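Local coordinates for quinonprotein alcohol dehydrogenase-like protein (Bacteroides thetaiotaomicron VPI-5482, PDB 4R5O), which is of unknown function but binds calcium ions and joins an immunoglobulin-like beta-sandwich domain to a seven-bladed beta-propeller, at residues P40-P45 against C79-K84; I69-R74 against T121-C126; N145-N150 against L190-E195; K152-V157 against F167-A172; G347-Y352 against L386-T391. All coordinates share one frame; numbering follows the deposited sequence. Where two conformers were deposited one is given.

Contact 1. Residues P40-P45 against C79-K84; sequences PELLNP and CIIKNK
OD1 of Asn83 is held by two weak hydrogen bonds, from the backbone N-H groups of Tyr85 and Gly86. Asn83 ND2, which bonds to His14 O, comes 4.2 Å from Asn44 ND2 without bonding to it. Asn44 ND2 bonds to Tyr15 O, and Asn44 OD1 accepts from Asn17 N. The rest of the contact is apolar and centres on Ile81. Its chi1 of -44° sets CG1 beside the backbone N, and beyond it Ile81 CD1 lies 3.9 Å from Leu42 CD1 and 4.1 Å from Pro40 CB. Ile81 CG2, the other branch, meets Leu42 CD2 at 3.8 Å, the two side chains passing each other in opposite directions. Farther along, Pro40 CG faces Cys79 SG at 4.3 Å. This is plain side-chain packing within the PKD-like, immunoglobulin-type domain: loop 40-45 bonds through its backbone to Asn17 and Leu19, whereas strand 74-83 lies in its sheet between strands 86-97 and 49-54, the latter adding Tyr50 and Trp52 to the packing.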
# COMPACT_ATOMS: atom_id res chain seq x y z
N PRO A 40 -10.94 32.67 -18.02
CA PRO A 40 -10.35 34.01 -17.98
C PRO A 40 -11.01 34.92 -19.00
O PRO A 40 -11.26 34.50 -20.12
CB PRO A 40 -8.87 33.77 -18.31
CG PRO A 40 -8.65 32.33 -18.01
CD PRO A 40 -9.93 31.66 -18.39
N GLU A 41 -11.37 36.14 -18.58
CA GLU A 41 -12.00 37.11 -19.45
C GLU A 41 -10.99 38.14 -19.87
O GLU A 41 -10.42 38.85 -19.04
CB GLU A 41 -13.22 37.78 -18.80
CG GLU A 41 -14.42 36.85 -18.71
CD GLU A 41 -15.72 37.49 -18.27
OE1 GLU A 41 -15.90 38.72 -18.44
OE2 GLU A 41 -16.60 36.72 -17.83
N LEU A 42 -10.74 38.18 -21.18
CA LEU A 42 -9.80 39.10 -21.77
C LEU A 42 -10.51 40.37 -22.22
O LEU A 42 -11.53 40.32 -22.92
CB LEU A 42 -9.08 38.45 -22.96
CG LEU A 42 -7.81 37.67 -22.69
CD1 LEU A 42 -7.96 36.64 -21.59
CD2 LEU A 42 -7.37 36.99 -23.92
N LEU A 43 -9.97 41.50 -21.80
CA LEU A 43 -10.46 42.82 -22.18
C LEU A 43 -10.27 43.01 -23.71
O LEU A 43 -11.14 43.55 -24.39
CB LEU A 43 -9.69 43.85 -21.35
CG LEU A 43 -10.12 45.31 -21.46
CD1 LEU A 43 -11.49 45.54 -20.80
CD2 LEU A 43 -9.09 46.23 -20.83
N ASN A 44 -9.14 42.49 -24.23
CA ASN A 44 -8.69 42.44 -25.63
C ASN A 44 -8.51 40.94 -26.06
O ASN A 44 -7.38 40.42 -26.09
CB ASN A 44 -7.39 43.25 -25.79
CG ASN A 44 -6.25 42.84 -24.86
OD1 ASN A 44 -6.46 42.18 -23.83
ND2 ASN A 44 -5.03 43.25 -25.19
N PRO A 45 -9.62 40.21 -26.35
CA PRO A 45 -9.49 38.76 -26.62
C PRO A 45 -9.04 38.38 -28.03
O PRO A 45 -8.66 37.23 -28.25
CB PRO A 45 -10.92 38.24 -26.40
CG PRO A 45 -11.80 39.40 -26.69
CD PRO A 45 -11.04 40.63 -26.30
N CYS A 79 -1.68 29.10 -16.50
CA CYS A 79 -2.41 29.55 -17.66
C CYS A 79 -1.57 30.57 -18.37
O CYS A 79 -1.32 31.65 -17.83
CB CYS A 79 -3.78 30.09 -17.29
SG CYS A 79 -4.71 30.71 -18.69
N ILE A 80 -1.10 30.20 -19.55
CA ILE A 80 -0.31 31.09 -20.39
C ILE A 80 -1.21 31.57 -21.51
O ILE A 80 -1.73 30.76 -22.27
CB ILE A 80 0.98 30.39 -20.91
CG1 ILE A 80 1.74 29.66 -19.76
CG2 ILE A 80 1.88 31.40 -21.62
CD1 ILE A 80 2.82 28.77 -20.19
N ILE A 81 -1.46 32.88 -21.56
CA ILE A 81 -2.28 33.51 -22.62
C ILE A 81 -1.34 34.36 -23.44
O ILE A 81 -0.65 35.23 -22.89
CB ILE A 81 -3.50 34.29 -22.07
CG1 ILE A 81 -4.22 33.49 -20.96
CG2 ILE A 81 -4.44 34.69 -23.24
CD1 ILE A 81 -5.25 34.20 -20.23
N LYS A 82 -1.28 34.08 -24.75
CA LYS A 82 -0.36 34.67 -25.73
C LYS A 82 -1.11 35.36 -26.89
O LYS A 82 -2.13 34.85 -27.34
CB LYS A 82 0.47 33.48 -26.27
CG LYS A 82 1.55 33.74 -27.30
CD LYS A 82 2.25 32.40 -27.61
CE LYS A 82 3.32 32.48 -28.67
NZ LYS A 82 3.96 31.15 -28.89
N ASN A 83 -0.59 36.50 -27.37
CA ASN A 83 -1.09 37.20 -28.58
C ASN A 83 0.13 37.80 -29.30
O ASN A 83 1.24 37.71 -28.78
CB ASN A 83 -2.19 38.25 -28.30
CG ASN A 83 -1.79 39.51 -27.56
OD1 ASN A 83 -0.63 39.76 -27.24
ND2 ASN A 83 -2.78 40.34 -27.27
N LYS A 84 -0.08 38.44 -30.46
CA LYS A 84 0.97 39.01 -31.31
C LYS A 84 1.95 39.91 -30.52
O LYS A 84 3.15 39.89 -30.79
CB LYS A 84 0.30 39.83 -32.44
CG LYS A 84 1.24 40.26 -33.57
CD LYS A 84 0.52 41.06 -34.65
CE LYS A 84 1.48 41.54 -35.72
NZ LYS A 84 0.79 42.25 -36.82

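Contact 2. Residues I69-R74 against T121-C126; sequences IDNPCR and TAYQDC
Asp70 begins the approach by setting its carbonyl O at the edge of the Tyr123 ring, 3.6 Å from CD1 and in the ring plane. It belongs to the loop between strands 65-68 and 74-83 of the immunoglobulin-like domain, and Tyr123 to an edge strand of a propeller sheet, which makes this part of the junction between the two domains. Asn71 follows, its amide turned 64° from the ring, with OD1 also at the ring edge. Its ND2 donates to Gln124 O at 3.2 Å, from above the carbonyl plane and 45° out of it, and bonds to Ser129 OG as well. An alanine here would probably leave Gln124 O and Ser129 OG without this donor and open a gap beside Tyr123. Pro72 comes next and crosses Tyr123 at about a right angle, its CD 3.7 Å from Tyr123 CB. The Cys126 side chain has SG anti to its carbonyl carbon (chi1 -67°), on the side of the proline ring, where SG lies 3.8 Å from Pro72 CG.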
# COMPACT_ATOMS: atom_id res chain seq x y z
N ILE A 69 -12.97 16.59 -11.15
CA ILE A 69 -12.28 16.06 -9.99
C ILE A 69 -12.97 14.73 -9.67
O ILE A 69 -13.85 14.64 -8.80
CB ILE A 69 -12.28 17.11 -8.83
CG1 ILE A 69 -11.74 18.46 -9.31
CG2 ILE A 69 -11.53 16.60 -7.60
CD1 ILE A 69 -10.29 18.44 -9.92
N ASP A 70 -12.63 13.72 -10.48
CA ASP A 70 -13.26 12.40 -10.39
C ASP A 70 -12.33 11.41 -9.64
O ASP A 70 -12.68 10.24 -9.48
CB ASP A 70 -13.63 11.89 -11.79
CG ASP A 70 -12.52 11.86 -12.83
OD1 ASP A 70 -11.34 12.15 -12.47
OD2 ASP A 70 -12.83 11.56 -14.02
N ASN A 71 -11.20 11.91 -9.12
CA ASN A 71 -10.25 11.11 -8.37
C ASN A 71 -9.53 11.93 -7.29
O ASN A 71 -9.27 13.10 -7.53
CB ASN A 71 -9.21 10.52 -9.34
CG ASN A 71 -8.85 9.07 -9.05
OD1 ASN A 71 -9.71 8.19 -9.08
ND2 ASN A 71 -7.55 8.77 -8.90
N PRO A 72 -9.14 11.37 -6.11
CA PRO A 72 -8.31 12.16 -5.18
C PRO A 72 -7.09 12.70 -5.91
O PRO A 72 -6.41 11.92 -6.58
CB PRO A 72 -7.94 11.14 -4.09
CG PRO A 72 -8.98 10.12 -4.16
CD PRO A 72 -9.31 9.99 -5.62
N CYS A 73 -6.86 14.03 -5.86
CA CYS A 73 -5.76 14.65 -6.59
C CYS A 73 -5.30 15.93 -5.90
O CYS A 73 -5.96 16.44 -5.02
CB CYS A 73 -6.16 14.95 -8.03
SG CYS A 73 -7.48 16.20 -8.22
N ARG A 74 -4.16 16.43 -6.36
CA ARG A 74 -3.49 17.68 -6.03
C ARG A 74 -2.69 18.02 -7.27
O ARG A 74 -2.10 17.11 -7.86
CB ARG A 74 -2.66 17.64 -4.72
CG ARG A 74 -1.50 16.73 -4.74
CD ARG A 74 -0.49 17.03 -3.67
NE ARG A 74 0.63 16.09 -3.81
CZ ARG A 74 1.75 16.11 -3.10
NH1 ARG A 74 1.95 17.06 -2.20
NH2 ARG A 74 2.68 15.19 -3.31
N THR A 121 -17.40 3.25 -3.82
CA THR A 121 -16.72 3.72 -5.02
C THR A 121 -15.22 3.48 -4.91
O THR A 121 -14.63 3.75 -3.86
CB THR A 121 -17.02 5.22 -5.25
OG1 THR A 121 -18.43 5.38 -5.41
CG2 THR A 121 -16.31 5.80 -6.46
N ALA A 122 -14.63 2.99 -6.02
CA ALA A 122 -13.22 2.74 -6.19
C ALA A 122 -12.56 3.84 -6.98
O ALA A 122 -13.11 4.28 -7.98
CB ALA A 122 -13.01 1.41 -6.89
N TYR A 123 -11.39 4.29 -6.54
CA TYR A 123 -10.59 5.30 -7.22
C TYR A 123 -9.27 4.65 -7.60
O TYR A 123 -8.52 4.23 -6.72
CB TYR A 123 -10.40 6.56 -6.36
CG TYR A 123 -11.69 7.18 -5.87
CD1 TYR A 123 -12.40 8.08 -6.66
CD2 TYR A 123 -12.20 6.88 -4.61
CE1 TYR A 123 -13.59 8.64 -6.23
CE2 TYR A 123 -13.40 7.42 -4.17
CZ TYR A 123 -14.09 8.30 -4.98
OH TYR A 123 -15.28 8.85 -4.55
N GLN A 124 -9.05 4.46 -8.90
CA GLN A 124 -7.86 3.77 -9.36
C GLN A 124 -6.69 4.72 -9.51
O GLN A 124 -6.85 5.83 -10.02
CB GLN A 124 -8.11 3.07 -10.70
CG GLN A 124 -9.06 1.87 -10.60
CD GLN A 124 -9.21 1.14 -11.91
OE1 GLN A 124 -8.76 1.59 -12.98
NE2 GLN A 124 -9.83 -0.02 -11.86
N ASP A 125 -5.51 4.28 -9.05
CA ASP A 125 -4.21 4.94 -9.15
C ASP A 125 -4.26 6.35 -8.54
O ASP A 125 -3.96 7.35 -9.18
CB ASP A 125 -3.76 4.99 -10.63
CG ASP A 125 -2.32 5.37 -10.89
OD1 ASP A 125 -1.53 5.38 -9.92
OD2 ASP A 125 -1.97 5.61 -12.07
N CYS A 126 -4.57 6.40 -7.26
CA CYS A 126 -4.59 7.61 -6.46
C CYS A 126 -3.16 8.10 -6.23
O CYS A 126 -2.94 9.26 -5.87
CB CYS A 126 -5.31 7.34 -5.14
SG CYS A 126 -7.08 6.98 -5.31

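Contact 3. Residues N145-N150 against L190-E195; sequences NIIHSN and LTILNE
Ile147 has CG1 beside its backbone N (chi1 -70°) and an extended chain beyond (chi2 168°), a combination that places Ile147 CD1 3.9 Å from Leu190 CG. The same first torsion puts CG2 anti to the nitrogen, and Ile147 CG2 meets Ile192 CB at 4.1 Å as the two isoleucines slide past one another in opposite directions. Leu190 in turn lays CD2 3.7 Å from Asn145 O. Strands 143-149 and 189-192 are each the first strand of a four-stranded antiparallel propeller sheet, and two successive blades pack face to face, without backbone pairing: the strand segments run nearly parallel, 10° apart, with axes 7.5 Å from each other. Leu190 and Ile192 also touch Tyr154, from the second strand of the earlier blade. Towards the strand ends, polar side chains take part without any hydrogen bond across the contact. Ser149 OG approaches Ile192 CG2 at 3.5 Å, and Asn150, whose OD1 bonds to Tyr154 OH, lies near Glu195 CA, though its two deposited conformers make this detail doubtful.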
# COMPACT_ATOMS: atom_id res chain seq x y z
N ASN A 145 6.05 -5.00 -1.40
CA ASN A 145 6.06 -5.39 0.00
C ASN A 145 5.99 -4.10 0.81
O ASN A 145 6.92 -3.28 0.73
CB ASN A 145 7.31 -6.26 0.28
CG ASN A 145 7.53 -7.34 -0.80
OD1 ASN A 145 6.90 -8.41 -0.78
ND2 ASN A 145 8.37 -7.05 -1.83
N ILE A 146 4.85 -3.84 1.45
CA ILE A 146 4.58 -2.59 2.19
C ILE A 146 4.30 -2.86 3.67
O ILE A 146 3.51 -3.75 4.01
CB ILE A 146 3.37 -1.82 1.57
CG1 ILE A 146 3.58 -1.58 0.06
CG2 ILE A 146 3.06 -0.53 2.34
CD1 ILE A 146 2.50 -0.95 -0.69
N ILE A 147 4.89 -2.01 4.52
CA ILE A 147 4.66 -2.03 5.96
C ILE A 147 4.20 -0.63 6.37
O ILE A 147 4.85 0.37 6.07
CB ILE A 147 5.87 -2.51 6.78
CG1 ILE A 147 6.06 -4.03 6.54
CG2 ILE A 147 5.66 -2.20 8.31
CD1 ILE A 147 7.21 -4.54 6.99
N HIS A 148 3.02 -0.59 6.98
CA HIS A 148 2.43 0.61 7.50
C HIS A 148 2.93 0.77 8.95
O HIS A 148 2.56 -0.01 9.84
CB HIS A 148 0.89 0.54 7.38
CG HIS A 148 0.17 1.76 7.86
ND1 HIS A 148 -1.19 1.73 8.09
CD2 HIS A 148 0.64 2.99 8.18
CE1 HIS A 148 -1.50 2.94 8.53
NE2 HIS A 148 -0.44 3.73 8.59
N SER A 149 3.85 1.73 9.15
CA SER A 149 4.45 2.01 10.45
C SER A 149 4.83 3.50 10.55
O SER A 149 5.13 4.10 9.52
CB SER A 149 5.67 1.12 10.66
OG SER A 149 6.10 1.12 12.01
N ASN A 150 4.80 4.08 11.76
CA ASN A 150 5.19 5.48 12.05
C ASN A 150 4.39 6.50 11.18
O ASN A 150 4.90 7.58 10.84
CB ASN A 150 6.73 5.66 11.81
CG ASN A 150 7.66 4.57 12.31
OD1 ASN A 150 8.62 4.19 11.62
ND2 ASN A 150 7.41 4.03 13.50
N LEU A 190 10.83 -7.22 3.84
CA LEU A 190 10.86 -5.93 4.55
C LEU A 190 10.41 -6.09 6.03
O LEU A 190 9.41 -6.76 6.32
CB LEU A 190 9.97 -4.88 3.83
CG LEU A 190 9.97 -3.43 4.41
CD1 LEU A 190 11.36 -2.80 4.37
CD2 LEU A 190 8.95 -2.55 3.73
N THR A 191 11.16 -5.45 6.94
CA THR A 191 10.93 -5.39 8.37
C THR A 191 11.14 -3.96 8.84
O THR A 191 12.11 -3.35 8.43
CB THR A 191 11.86 -6.38 9.14
OG1 THR A 191 11.88 -7.67 8.53
CG2 THR A 191 11.49 -6.53 10.61
N ILE A 192 10.24 -3.43 9.66
CA ILE A 192 10.44 -2.11 10.25
C ILE A 192 10.72 -2.38 11.74
O ILE A 192 9.86 -2.96 12.44
CB ILE A 192 9.27 -1.09 9.98
CG1 ILE A 192 9.49 -0.31 8.63
CG2 ILE A 192 9.27 -0.01 11.07
CD1 ILE A 192 9.71 -1.01 7.38
N LEU A 193 11.98 -2.06 12.18
CA LEU A 193 12.45 -2.33 13.54
C LEU A 193 11.89 -1.33 14.53
O LEU A 193 11.49 -1.73 15.63
CB LEU A 193 14.00 -2.31 13.62
CG LEU A 193 14.79 -3.22 12.66
CD1 LEU A 193 16.29 -3.06 12.86
CD2 LEU A 193 14.45 -4.64 12.84
N ASN A 194 11.89 -0.04 14.15
CA ASN A 194 11.47 1.09 14.98
C ASN A 194 11.28 2.33 14.10
O ASN A 194 11.07 2.16 12.90
CB ASN A 194 12.49 1.35 16.11
CG ASN A 194 13.92 1.55 15.67
OD1 ASN A 194 14.22 2.19 14.66
ND2 ASN A 194 14.84 1.10 16.51
N GLU A 195 11.34 3.54 14.66
CA GLU A 195 11.14 4.78 13.90
C GLU A 195 12.33 5.13 13.03
O GLU A 195 12.16 5.83 12.02
CB GLU A 195 10.87 5.99 14.81
CG GLU A 195 9.73 5.87 15.81
CD GLU A 195 9.30 7.19 16.44
OE1 GLU A 195 9.82 8.26 16.05
OE2 GLU A 195 8.38 7.16 17.29

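Contact 4. Residues K152-V157 against F167-A172; sequences KFYLLV and FYIVDA
Phe153 and Ala172 meet at one end of a closely packed, buried pair of strands: Ala172 CA stands over one face of the ring, a CH-pi contact 3.8 Å from the centroid. Four backbone hydrogen bonds join the strands, two between Phe153 and Val170, Phe153 N to Val170 O at 2.7 Å among them, and two between Leu155 and Tyr168. Leu155 and Tyr168 lie side by side on the Phe153 face. On the other face the Tyr154 and Phe167 rings meet rim to rim, planes 30° apart, with Tyr154 CD1 3.6 Å from Phe167 CZ. An alanine in place of Phe153 removes the ring and would probably open a gap over Ala172 and leave His148 and Phe112 without this aromatic partner. At the same end, partly exposed Lys152 and Asp171 are looser: bent at chi2 and chi4, Lys152 has NZ 3.6 Å from Asp171 OD1, a long salt bridge, while Asp171 OD2 bonds to Thr174. This antiparallel beta hairpin forms the two middle strands of a four-stranded propeller blade.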
# COMPACT_ATOMS: atom_id res chain seq x y z
N LYS A 152 3.60 6.04 8.08
CA LYS A 152 4.15 5.97 6.73
C LYS A 152 3.94 4.58 6.11
O LYS A 152 3.84 3.57 6.82
CB LYS A 152 5.68 6.29 6.74
CG LYS A 152 6.12 7.60 7.42
CD LYS A 152 5.62 8.86 6.70
CE LYS A 152 5.77 10.16 7.46
NZ LYS A 152 4.82 10.26 8.61
N PHE A 153 3.89 4.54 4.78
CA PHE A 153 3.88 3.31 4.03
C PHE A 153 5.28 3.09 3.51
O PHE A 153 5.77 3.88 2.70
CB PHE A 153 2.84 3.29 2.89
CG PHE A 153 1.38 3.44 3.25
CD1 PHE A 153 0.84 2.72 4.31
CD2 PHE A 153 0.51 4.15 2.41
CE1 PHE A 153 -0.53 2.81 4.61
CE2 PHE A 153 -0.86 4.22 2.70
CZ PHE A 153 -1.37 3.56 3.80
N TYR A 154 5.97 2.09 4.05
CA TYR A 154 7.31 1.74 3.60
C TYR A 154 7.18 0.67 2.56
O TYR A 154 6.68 -0.40 2.88
CB TYR A 154 8.21 1.29 4.75
CG TYR A 154 8.39 2.35 5.81
CD1 TYR A 154 9.31 3.39 5.64
CD2 TYR A 154 7.68 2.31 7.00
CE1 TYR A 154 9.49 4.36 6.61
CE2 TYR A 154 7.86 3.27 7.98
CZ TYR A 154 8.77 4.29 7.78
OH TYR A 154 8.96 5.23 8.76
N LEU A 155 7.52 0.99 1.31
CA LEU A 155 7.41 0.06 0.19
C LEU A 155 8.79 -0.41 -0.26
O LEU A 155 9.70 0.40 -0.47
CB LEU A 155 6.64 0.72 -0.98
CG LEU A 155 6.80 0.13 -2.40
CD1 LEU A 155 6.16 -1.25 -2.53
CD2 LEU A 155 6.22 1.04 -3.43
N LEU A 156 8.92 -1.74 -0.42
CA LEU A 156 10.07 -2.41 -0.99
C LEU A 156 9.61 -3.11 -2.25
O LEU A 156 8.71 -3.95 -2.18
CB LEU A 156 10.74 -3.40 0.00
CG LEU A 156 11.83 -4.31 -0.57
CD1 LEU A 156 13.07 -3.52 -0.91
CD2 LEU A 156 12.17 -5.39 0.40
N VAL A 157 10.23 -2.75 -3.40
CA VAL A 157 9.91 -3.35 -4.69
C VAL A 157 10.93 -4.48 -4.95
O VAL A 157 12.14 -4.26 -4.96
CB VAL A 157 9.85 -2.31 -5.85
CG1 VAL A 157 9.41 -2.97 -7.15
CG2 VAL A 157 8.91 -1.15 -5.53
N PHE A 167 13.27 1.16 -2.45
CA PHE A 167 12.61 1.49 -1.20
C PHE A 167 11.98 2.88 -1.30
O PHE A 167 12.64 3.84 -1.68
CB PHE A 167 13.64 1.43 -0.06
CG PHE A 167 13.05 1.53 1.32
CD1 PHE A 167 12.65 0.39 2.00
CD2 PHE A 167 12.89 2.77 1.93
CE1 PHE A 167 12.09 0.49 3.27
CE2 PHE A 167 12.31 2.87 3.19
CZ PHE A 167 11.92 1.73 3.86
N TYR A 168 10.70 2.97 -0.95
CA TYR A 168 9.90 4.19 -1.01
C TYR A 168 9.22 4.50 0.32
O TYR A 168 8.73 3.59 0.98
CB TYR A 168 8.82 4.04 -2.10
CG TYR A 168 9.34 3.84 -3.51
CD1 TYR A 168 9.78 2.60 -3.94
CD2 TYR A 168 9.27 4.87 -4.45
CE1 TYR A 168 10.25 2.41 -5.24
CE2 TYR A 168 9.74 4.70 -5.75
CZ TYR A 168 10.22 3.46 -6.14
OH TYR A 168 10.64 3.30 -7.44
N ILE A 169 9.18 5.80 0.69
CA ILE A 169 8.46 6.30 1.85
C ILE A 169 7.33 7.17 1.31
O ILE A 169 7.58 8.16 0.60
CB ILE A 169 9.29 7.03 2.93
CG1 ILE A 169 10.58 6.28 3.30
CG2 ILE A 169 8.40 7.35 4.18
CD1 ILE A 169 11.50 7.08 4.19
N VAL A 170 6.10 6.75 1.60
CA VAL A 170 4.84 7.38 1.19
C VAL A 170 4.08 7.71 2.46
O VAL A 170 3.99 6.86 3.33
CB VAL A 170 4.03 6.44 0.23
CG1 VAL A 170 2.66 7.02 -0.12
CG2 VAL A 170 4.82 6.12 -1.04
N ASP A 171 3.59 8.96 2.60
CA ASP A 171 2.79 9.33 3.77
C ASP A 171 1.48 8.50 3.77
O ASP A 171 0.81 8.40 2.73
CB ASP A 171 2.51 10.84 3.79
CG ASP A 171 1.75 11.27 5.02
OD1 ASP A 171 2.23 11.00 6.15
OD2 ASP A 171 0.66 11.85 4.86
N ALA A 172 1.15 7.86 4.91
CA ALA A 172 -0.01 6.95 4.97
C ALA A 172 -1.35 7.70 4.92
O ALA A 172 -2.26 7.18 4.29
CB ALA A 172 0.03 6.11 6.22

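Contact 5. Residues G347-Y352 against L386-T391; sequences GAIYKY and LYVTYT
Ile349 reaches tip to tip towards two residues of strand 386-392, Val388 and Leu386. Its CG1 stands beside the backbone N (chi1 -68°), and a chi2 of 154° sets the end of the longer branch, where Ile349 CD1 lies 3.4 Å from Val388 CG2 and 3.7 Å from Val388 CG1. The shorter branch, Ile349 CG2, meets Leu386 CD2 at 3.9 Å. Val388 CG1 also sits 3.4 Å above the plane of the Tyr390 ring, offset toward the rim. The edge of this ring faces Gly347, whose O is 4.4 Å from Tyr390 CE1, and the phenol OH is hydrogen-bonded with Tyr403 OH. Gly347 adopts backbone angles at which a CB would collide with the preceding carbonyl. No hydrogen bond joins the segments, whose strand axes come no nearer than 11.2 Å, so the contact rests on side chains between two layers. Strand 349-353 pairs with 339-343 in one propeller sheet, and strand 386-392 lies second in the next, between 371-379, whose Ile373 touches both Ile349 and Val388, and 397-403.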
# COMPACT_ATOMS: atom_id res chain seq x y z
N GLY A 347 -9.64 -22.48 0.22
CA GLY A 347 -10.17 -21.13 0.10
C GLY A 347 -11.23 -20.81 1.12
O GLY A 347 -12.02 -19.88 0.92
N ALA A 348 -11.28 -21.58 2.22
CA ALA A 348 -12.18 -21.38 3.35
C ALA A 348 -11.48 -20.54 4.42
O ALA A 348 -10.25 -20.54 4.49
CB ALA A 348 -12.65 -22.72 3.93
N ILE A 349 -12.25 -19.81 5.22
CA ILE A 349 -11.71 -18.98 6.27
C ILE A 349 -12.19 -19.57 7.56
O ILE A 349 -13.36 -19.93 7.68
CB ILE A 349 -12.09 -17.48 6.08
CG1 ILE A 349 -11.36 -16.93 4.83
CG2 ILE A 349 -11.76 -16.60 7.31
CD1 ILE A 349 -12.01 -15.83 4.19
N TYR A 350 -11.25 -19.74 8.47
CA TYR A 350 -11.47 -20.21 9.82
C TYR A 350 -11.28 -19.05 10.78
O TYR A 350 -10.38 -18.23 10.59
CB TYR A 350 -10.52 -21.36 10.14
CG TYR A 350 -10.89 -22.65 9.43
CD1 TYR A 350 -10.49 -22.89 8.12
CD2 TYR A 350 -11.62 -23.64 10.08
CE1 TYR A 350 -10.84 -24.06 7.46
CE2 TYR A 350 -11.96 -24.83 9.43
CZ TYR A 350 -11.57 -25.04 8.12
OH TYR A 350 -11.88 -26.21 7.47
N LYS A 351 -12.18 -18.93 11.76
CA LYS A 351 -12.12 -17.93 12.83
C LYS A 351 -11.67 -18.65 14.08
O LYS A 351 -12.48 -19.32 14.73
CB LYS A 351 -13.46 -17.20 13.02
CG LYS A 351 -13.42 -16.18 14.14
CD LYS A 351 -14.67 -15.31 14.26
CE LYS A 351 -15.87 -15.96 14.88
NZ LYS A 351 -16.99 -14.99 14.96
N TYR A 352 -10.35 -18.59 14.37
CA TYR A 352 -9.77 -19.23 15.54
C TYR A 352 -9.94 -18.34 16.74
O TYR A 352 -9.51 -17.20 16.74
CB TYR A 352 -8.29 -19.61 15.34
CG TYR A 352 -7.62 -20.18 16.58
CD1 TYR A 352 -8.06 -21.37 17.15
CD2 TYR A 352 -6.51 -19.56 17.13
CE1 TYR A 352 -7.45 -21.91 18.28
CE2 TYR A 352 -5.87 -20.10 18.26
CZ TYR A 352 -6.35 -21.27 18.83
OH TYR A 352 -5.73 -21.82 19.93
N LEU A 386 -13.79 -8.07 7.71
CA LEU A 386 -12.73 -8.89 7.13
C LEU A 386 -12.69 -8.68 5.62
O LEU A 386 -13.72 -8.78 4.96
CB LEU A 386 -12.97 -10.38 7.47
CG LEU A 386 -11.92 -11.42 7.02
CD1 LEU A 386 -10.67 -11.38 7.89
CD2 LEU A 386 -12.50 -12.79 7.12
N TYR A 387 -11.52 -8.36 5.08
CA TYR A 387 -11.30 -8.15 3.67
C TYR A 387 -10.57 -9.34 3.10
O TYR A 387 -9.40 -9.56 3.42
CB TYR A 387 -10.52 -6.86 3.39
CG TYR A 387 -10.99 -5.64 4.14
CD1 TYR A 387 -12.22 -5.07 3.87
CD2 TYR A 387 -10.15 -4.97 5.02
CE1 TYR A 387 -12.66 -3.93 4.54
CE2 TYR A 387 -10.57 -3.82 5.68
CZ TYR A 387 -11.82 -3.29 5.43
OH TYR A 387 -12.25 -2.13 6.03
N VAL A 388 -11.25 -10.08 2.25
CA VAL A 388 -10.76 -11.28 1.59
C VAL A 388 -10.58 -11.02 0.10
O VAL A 388 -11.49 -10.50 -0.55
CB VAL A 388 -11.76 -12.42 1.84
CG1 VAL A 388 -11.23 -13.72 1.30
CG2 VAL A 388 -12.08 -12.57 3.32
N THR A 389 -9.41 -11.41 -0.45
CA THR A 389 -9.08 -11.30 -1.88
C THR A 389 -9.26 -12.67 -2.53
O THR A 389 -8.59 -13.63 -2.17
CB THR A 389 -7.67 -10.76 -2.08
OG1 THR A 389 -7.55 -9.50 -1.41
CG2 THR A 389 -7.28 -10.63 -3.52
N TYR A 390 -10.21 -12.75 -3.48
CA TYR A 390 -10.53 -13.96 -4.25
C TYR A 390 -10.09 -13.84 -5.70
O TYR A 390 -10.08 -12.73 -6.24
CB TYR A 390 -12.04 -14.23 -4.22
CG TYR A 390 -12.63 -14.55 -2.87
CD1 TYR A 390 -12.55 -15.83 -2.34
CD2 TYR A 390 -13.38 -13.61 -2.18
CE1 TYR A 390 -13.15 -16.15 -1.12
CE2 TYR A 390 -13.98 -13.91 -0.97
CZ TYR A 390 -13.86 -15.19 -0.44
OH TYR A 390 -14.45 -15.51 0.77
N THR A 391 -9.78 -15.00 -6.34
CA THR A 391 -9.47 -15.08 -7.76
C THR A 391 -10.15 -16.31 -8.33
O THR A 391 -10.00 -17.41 -7.79
CB THR A 391 -7.96 -15.09 -8.05
OG1 THR A 391 -7.36 -13.90 -7.51
CG2 THR A 391 -7.63 -15.17 -9.53

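In the fold
Contact 1 lies within the immunoglobulin-like domain, and contact 2, its centre 32 Å away, is where that domain meets the propeller; their segments alternate along the chain, and strand 74-83 links them, starting in contact 2 and ending in contact 1. Contacts 3, 4 and 5 follow within the propeller. Contacts 3 and 4 touch, with centres 8 Å apart, because strands 143-149 and 152-158 are neighbours in one sheet: contact 4 builds the blade and contact 3 packs it on the next. Contact 5, centred 24 Å from contact 3, also joins two successive blades, but with strands running nearly antiparallel. Contacts 3 and 5 thus pack blades at two places in the propeller, while contact 2 couples it to the other domain.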